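Local coordinates for single-stranded DNA-binding protein (Thermoanaerobacter tengcongensis, PDB 4GS3) that probably binds single-stranded DNA through this N-terminal oligonucleotide/oligosaccharide-binding (OB) domain, a fragment of a longer chain assigned to the primosome, at residues A[12-18]-A[72-78]; A[52-56]-A[95-99]. All coordinates share one frame; numbering follows the deposited sequence.

Overall arrangement
Two pairings that cross along the chain illustrate how a sheet curls into a barrel. From the N terminus, strand 14-20 is followed by the hairpin partners 25-30 and 33-43, and then by strand 49-57. Only with 71-82 does contact 1 (12-18 with 72-78) close the first long loop, bringing strand 14-20 antiparallel to strand 71-82. Contact 2 opens inside that loop, on 49-57, and closes beyond it, on 93-105, where the strands run parallel. Strands 71-82 and 93-105 are neighbours, and Gln-77 O probably accepts a hydrogen bond from Phe-98 N. Across the interior, Leu-16 packs on Leu-52 and Ile-54, linking both contacts through the core.

Contact 1 of 2, residues A[12-18]-A[72-78]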
loop_
_atom_site.group_PDB
_atom_site.type_symbol
_atom_site.label_atom_id
_atom_site.label_comp_id
_atom_site.label_asym_id
_atom_site.label_seq_id
_atom_site.Cartn_x
_atom_site.Cartn_y
_atom_site.Cartn_z
ATOM N N ASN A 12 -3.445 -7.813 14.194
ATOM C CA ASN A 12 -2.582 -7.719 13.042
ATOM C C ASN A 12 -2.833 -6.338 12.461
ATOM O O ASN A 12 -3.815 -6.120 11.742
ATOM C CB ASN A 12 -2.866 -8.833 12.068
ATOM C CG ASN A 12 -2.024 -8.811 10.842
ATOM O OD1 ASN A 12 -1.408 -7.773 10.518
ATOM N ND2 ASN A 12 -1.962 -9.934 10.152
ATOM N N THR A 13 -1.951 -5.387 12.783
ATOM C CA THR A 13 -2.142 -4.032 12.339
ATOM C C THR A 13 -0.768 -3.471 11.968
ATOM O O THR A 13 0.194 -3.619 12.685
ATOM C CB THR A 13 -2.838 -3.170 13.384
ATOM O OG1 THR A 13 -3.010 -1.821 12.930
ATOM C CG2 THR A 13 -2.027 -3.134 14.682
ATOM N N VAL A 14 -0.772 -2.756 10.868
ATOM C CA VAL A 14 0.401 -2.089 10.329
ATOM C C VAL A 14 0.025 -0.641 10.046
ATOM O O VAL A 14 -0.993 -0.394 9.408
ATOM C CB VAL A 14 0.834 -2.738 8.984
ATOM C CG1 VAL A 14 2.101 -2.015 8.451
ATOM C CG2 VAL A 14 1.093 -4.223 9.174
ATOM N N THR A 15 0.833 0.297 10.517
ATOM C CA THR A 15 0.677 1.724 10.150
ATOM C C THR A 15 1.981 2.165 9.515
ATOM O O THR A 15 3.061 1.981 10.097
ATOM C CB THR A 15 0.309 2.574 11.354
ATOM O OG1 THR A 15 -0.924 2.108 11.904
ATOM C CG2 THR A 15 0.123 4.030 10.913
ATOM N N LEU A 16 1.867 2.804 8.346
ATOM C CA LEU A 16 3.021 3.294 7.591
ATOM C C LEU A 16 2.751 4.709 7.124
ATOM O O LEU A 16 1.620 5.018 6.699
ATOM C CB LEU A 16 3.268 2.434 6.358
ATOM C CG LEU A 16 3.518 0.938 6.627
ATOM C CD1 LEU A 16 3.528 0.190 5.322
ATOM C CD2 LEU A 16 4.813 0.697 7.385
ATOM N N VAL A 17 3.776 5.546 7.129
ATOM C CA VAL A 17 3.727 6.851 6.465
ATOM C C VAL A 17 4.900 6.895 5.529
ATOM O O VAL A 17 6.054 6.741 5.946
ATOM C CB VAL A 17 3.790 8.008 7.463
ATOM C CG1 VAL A 17 3.706 9.323 6.670
ATOM C CG2 VAL A 17 2.679 7.933 8.496
ATOM N N GLY A 18 4.653 7.089 4.242
ATOM C CA GLY A 18 5.735 7.156 3.279
ATOM C C GLY A 18 5.241 7.576 1.909
ATOM O O GLY A 18 4.133 8.136 1.786
ATOM N N VAL A 72 1.502 9.267 1.724
ATOM C CA VAL A 72 0.300 8.649 2.262
ATOM C C VAL A 72 0.578 8.132 3.671
ATOM O O VAL A 72 1.689 7.779 4.032
ATOM C CB VAL A 72 -0.206 7.513 1.377
ATOM C CG1 VAL A 72 -0.625 7.990 0.026
ATOM C CG2 VAL A 72 0.824 6.394 1.227
ATOM N N LYS A 73 -0.514 8.056 4.427
ATOM C CA LYS A 73 -0.571 7.246 5.643
ATOM C C LYS A 73 -1.476 6.062 5.344
ATOM O O LYS A 73 -2.621 6.252 4.881
ATOM C CB LYS A 73 -1.098 8.020 6.823
ATOM C CG LYS A 73 -1.169 7.225 8.104
ATOM C CD LYS A 73 -1.619 8.039 9.279
ATOM C CE LYS A 73 -1.638 7.282 10.551
ATOM N NZ LYS A 73 -2.224 8.025 11.703
ATOM N N ILE A 74 -1.007 4.850 5.614
ATOM C CA ILE A 74 -1.727 3.631 5.390
ATOM C C ILE A 74 -1.887 2.883 6.685
ATOM O O ILE A 74 -0.910 2.763 7.452
ATOM C CB ILE A 74 -1.020 2.720 4.378
ATOM C CG1 ILE A 74 -0.968 3.438 3.013
ATOM C CG2 ILE A 74 -1.615 1.356 4.235
ATOM C CD1 ILE A 74 -0.077 2.811 2.017
ATOM N N GLU A 75 -3.069 2.353 6.935
ATOM C CA GLU A 75 -3.301 1.354 7.939
ATOM C C GLU A 75 -3.731 0.086 7.226
ATOM O O GLU A 75 -4.586 0.132 6.344
ATOM C CB GLU A 75 -4.355 1.702 8.996
ATOM C CG GLU A 75 -4.289 0.730 10.208
ATOM C CD GLU A 75 -4.916 -0.625 10.114
ATOM O OE1 GLU A 75 -4.486 -1.590 10.790
ATOM O OE2 GLU A 75 -5.858 -0.786 9.281
ATOM N N GLY A 76 -3.230 -1.068 7.647
ATOM C CA GLY A 76 -3.659 -2.307 7.069
ATOM C C GLY A 76 -3.185 -3.522 7.838
ATOM O O GLY A 76 -2.722 -3.424 8.937
ATOM N N GLN A 77 -3.375 -4.645 7.204
ATOM C CA GLN A 77 -3.141 -5.959 7.768
ATOM C C GLN A 77 -1.952 -6.575 7.061
ATOM O O GLN A 77 -1.929 -6.563 5.812
ATOM C CB GLN A 77 -4.370 -6.835 7.531
ATOM C CG GLN A 77 -4.416 -8.183 8.197
ATOM C CD GLN A 77 -5.730 -8.910 7.934
ATOM O OE1 GLN A 77 -6.179 -8.953 6.790
ATOM N NE2 GLN A 77 -6.362 -9.382 8.958
ATOM N N LEU A 78 -0.990 -7.160 7.753
ATOM C CA LEU A 78 0.117 -7.832 7.087
ATOM C C LEU A 78 -0.367 -9.235 6.717
ATOM O O LEU A 78 -0.688 -10.030 7.598
ATOM C CB LEU A 78 1.354 -7.908 7.971
ATOM C CG LEU A 78 2.626 -8.405 7.347
ATOM C CD1 LEU A 78 3.067 -7.520 6.174
ATOM C CD2 LEU A 78 3.760 -8.492 8.376
#
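The side-chain amide of Asn-12 grips the backbone of Leu-78 twice. Asn-12 OD1 accepts from Leu-78 N at 2.9 Å, and Asn-12 ND2 donates to Leu-78 O, also 2.9 Å away and close to the amide plane. With CG anti to the backbone N (chi1 180°), the amide takes the place of backbone groups where the next hydrogen-bonded pair beyond Val-14 and Gly-76 would fall. A leucine here would probably leave both Leu-78 backbone groups without these mates and set the strand's entry free to fray. Next along, Thr-13 OG1 donates to the anti lone pair of Glu-75 OE1 at 2.6 Å, a meeting made possible by the bend of the glutamate chain at chi2 (-80°). Val-14 CG2 lies 3.9 Å from Leu-78 CB; on the opposite face, Thr-15 CG2 sits 3.7 Å from Lys-73 CE, against the extended lysine chain. Between the two faces, Val-14, Leu-16 and Gly-18 each exchange two backbone hydrogen bonds with Gly-76, Ile-74 and Val-72 respectively. In the second shell, Arg-100 probably helps to fix Glu-75 and the backbone of Asn-12: its NH1 salt-bridges Glu-75 OE1 and hydrogen-bonds Asn-12 O. Leu-16 and Ile-74, on Val-14's face, both touch Ile-54. Such antiparallel pairing of the first main strand (14-20) with the fourth of five (71-82) closes an OB-fold barrel.

Contact 2 of 2, residues A[52-56]-A[95-99]; sequences LPITI and LTVFA
Thr-55 fits against segment 95-99 with both branches, its hydroxyl meeting Thr-96 and its methyl meeting Phe-98. Thr-96 OG1 donates to Thr-55 OG1 at 2.7 Å, the two side chains crossing at about a right angle. Thr-55 OG1 is also hydrogen-bonded to Asn-37 OD1 on strand 33-43, so this buried oxygen has partners on two neighbouring strands. With OG1 beside the backbone N (chi1 -62°), Thr-55 CG2 is left anti to that N and turns to the Phe-98 ring, which it approaches obliquely, 3.9 Å from Phe-98 CD1. Arg-79 adds a cation-pi contact to the same ring.

The Pro-53 ring settles against the carbonyl of Leu-95, its CG 3.4 Å from Leu-95 O, with Thr-96 CA beside it. Turned to the face of the sheet away from Thr-55 and Phe-98, Ile-54 and Val-97 lie side by side and point the same way, with Ile-54 CD1 3.9 Å from Val-97 CB. Farther along, the small methyl of Ala-99 lets larger neighbours close in: its CB is 4.0 Å from Ile-56 CD1 and 4.4 Å from Ile-54 CG2. Three backbone bonds hold these shapes in register: Val-97 N to Pro-53 O, Thr-55 N to Val-97 O, and a nearly straight one from Ala-99 N to Thr-55 O. The short strands diverge by 45°, in keeping with the strong coiling of a small barrel. Ile-54 also packs on Leu-16, Ile-74, Phe-38 and Leu-40, which places its face of the sheet in the interior. A parallel join between the third (49-57) and fifth (93-105) main strands, within a sheet otherwise antiparallel, is a hallmark of the OB fold, as in single-stranded DNA-binding proteins.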
loop_
_atom_site.group_PDB
_atom_site.type_symbol
_atom_site.label_atom_id
_atom_site.label_comp_id
_atom_site.label_asym_id
_atom_site.label_seq_id
_atom_site.Cartn_x
_atom_site.Cartn_y
_atom_site.Cartn_z
ATOM N N LEU A 52 8.318 -1.294 0.996
ATOM C CA LEU A 52 7.308 -2.156 1.565
ATOM C C LEU A 52 6.164 -2.387 0.594
ATOM O O LEU A 52 5.702 -1.464 -0.061
ATOM C CB LEU A 52 6.777 -1.594 2.879
ATOM C CG LEU A 52 7.877 -1.321 3.892
ATOM C CD1 LEU A 52 7.367 -0.709 5.149
ATOM C CD2 LEU A 52 8.669 -2.575 4.247
ATOM N N PRO A 53 5.697 -3.629 0.501
ATOM C CA PRO A 53 4.615 -3.970 -0.446
ATOM C C PRO A 53 3.251 -3.640 0.108
ATOM O O PRO A 53 2.913 -3.999 1.244
ATOM C CB PRO A 53 4.774 -5.474 -0.562
ATOM C CG PRO A 53 5.240 -5.902 0.820
ATOM C CD PRO A 53 6.181 -4.808 1.224
ATOM N N ILE A 54 2.459 -2.950 -0.704
ATOM C CA ILE A 54 1.101 -2.594 -0.379
ATOM C C ILE A 54 0.154 -3.213 -1.432
ATOM O O ILE A 54 0.479 -3.228 -2.618
ATOM C CB ILE A 54 0.884 -1.066 -0.365
ATOM C CG1 ILE A 54 2.008 -0.305 0.351
ATOM C CG2 ILE A 54 -0.467 -0.720 0.207
ATOM C CD1 ILE A 54 2.226 -0.641 1.806
ATOM N N THR A 55 -1.013 -3.629 -0.991
ATOM C CA THR A 55 -2.112 -4.041 -1.857
ATOM C C THR A 55 -3.320 -3.226 -1.490
ATOM O O THR A 55 -3.619 -3.094 -0.297
ATOM C CB THR A 55 -2.395 -5.533 -1.743
ATOM O OG1 THR A 55 -1.231 -6.257 -2.171
ATOM C CG2 THR A 55 -3.636 -5.957 -2.544
ATOM N N ILE A 56 -4.001 -2.687 -2.483
ATOM C CA ILE A 56 -5.142 -1.866 -2.222
ATOM C C ILE A 56 -6.226 -2.101 -3.247
ATOM O O ILE A 56 -5.984 -2.245 -4.452
ATOM C CB ILE A 56 -4.682 -0.392 -2.192
ATOM C CG1 ILE A 56 -5.804 0.503 -1.694
ATOM C CG2 ILE A 56 -4.132 0.098 -3.541
ATOM C CD1 ILE A 56 -5.270 1.831 -1.126
ATOM N N LEU A 95 4.086 -11.643 0.556
ATOM C CA LEU A 95 3.661 -10.819 1.677
ATOM C C LEU A 95 3.216 -9.482 1.159
ATOM O O LEU A 95 3.813 -8.895 0.225
ATOM C CB LEU A 95 4.850 -10.580 2.621
ATOM C CG LEU A 95 5.266 -11.831 3.364
ATOM C CD1 LEU A 95 6.622 -11.669 3.986
ATOM C CD2 LEU A 95 4.263 -12.162 4.449
ATOM N N THR A 96 2.179 -8.932 1.786
ATOM C CA THR A 96 1.732 -7.593 1.458
ATOM C C THR A 96 1.089 -6.949 2.648
ATOM O O THR A 96 0.509 -7.653 3.501
ATOM C CB THR A 96 0.783 -7.641 0.218
ATOM O OG1 THR A 96 0.730 -6.292 -0.281
ATOM C CG2 THR A 96 -0.593 -8.177 0.565
ATOM N N VAL A 97 1.102 -5.630 2.682
ATOM C CA VAL A 97 0.289 -4.861 3.605
ATOM C C VAL A 97 -1.010 -4.614 2.863
ATOM O O VAL A 97 -1.053 -3.820 1.911
ATOM C CB VAL A 97 0.974 -3.583 4.036
ATOM C CG1 VAL A 97 0.021 -2.804 4.976
ATOM C CG2 VAL A 97 2.314 -3.837 4.695
ATOM N N PHE A 98 -2.073 -5.264 3.296
ATOM C CA PHE A 98 -3.379 -5.153 2.694
ATOM C C PHE A 98 -4.064 -3.961 3.333
ATOM O O PHE A 98 -4.418 -3.969 4.508
ATOM C CB PHE A 98 -4.166 -6.442 2.909
ATOM C CG PHE A 98 -5.431 -6.526 2.114
ATOM C CD1 PHE A 98 -5.410 -6.977 0.804
ATOM C CD2 PHE A 98 -6.624 -6.194 2.669
ATOM C CE1 PHE A 98 -6.557 -7.102 0.073
ATOM C CE2 PHE A 98 -7.808 -6.296 1.939
ATOM C CZ PHE A 98 -7.766 -6.743 0.629
ATOM N N ALA A 99 -4.247 -2.880 2.541
ATOM C CA ALA A 99 -4.690 -1.631 3.080
ATOM C C ALA A 99 -6.154 -1.705 3.500
ATOM O O ALA A 99 -6.990 -2.228 2.802
ATOM C CB ALA A 99 -4.493 -0.514 2.041
#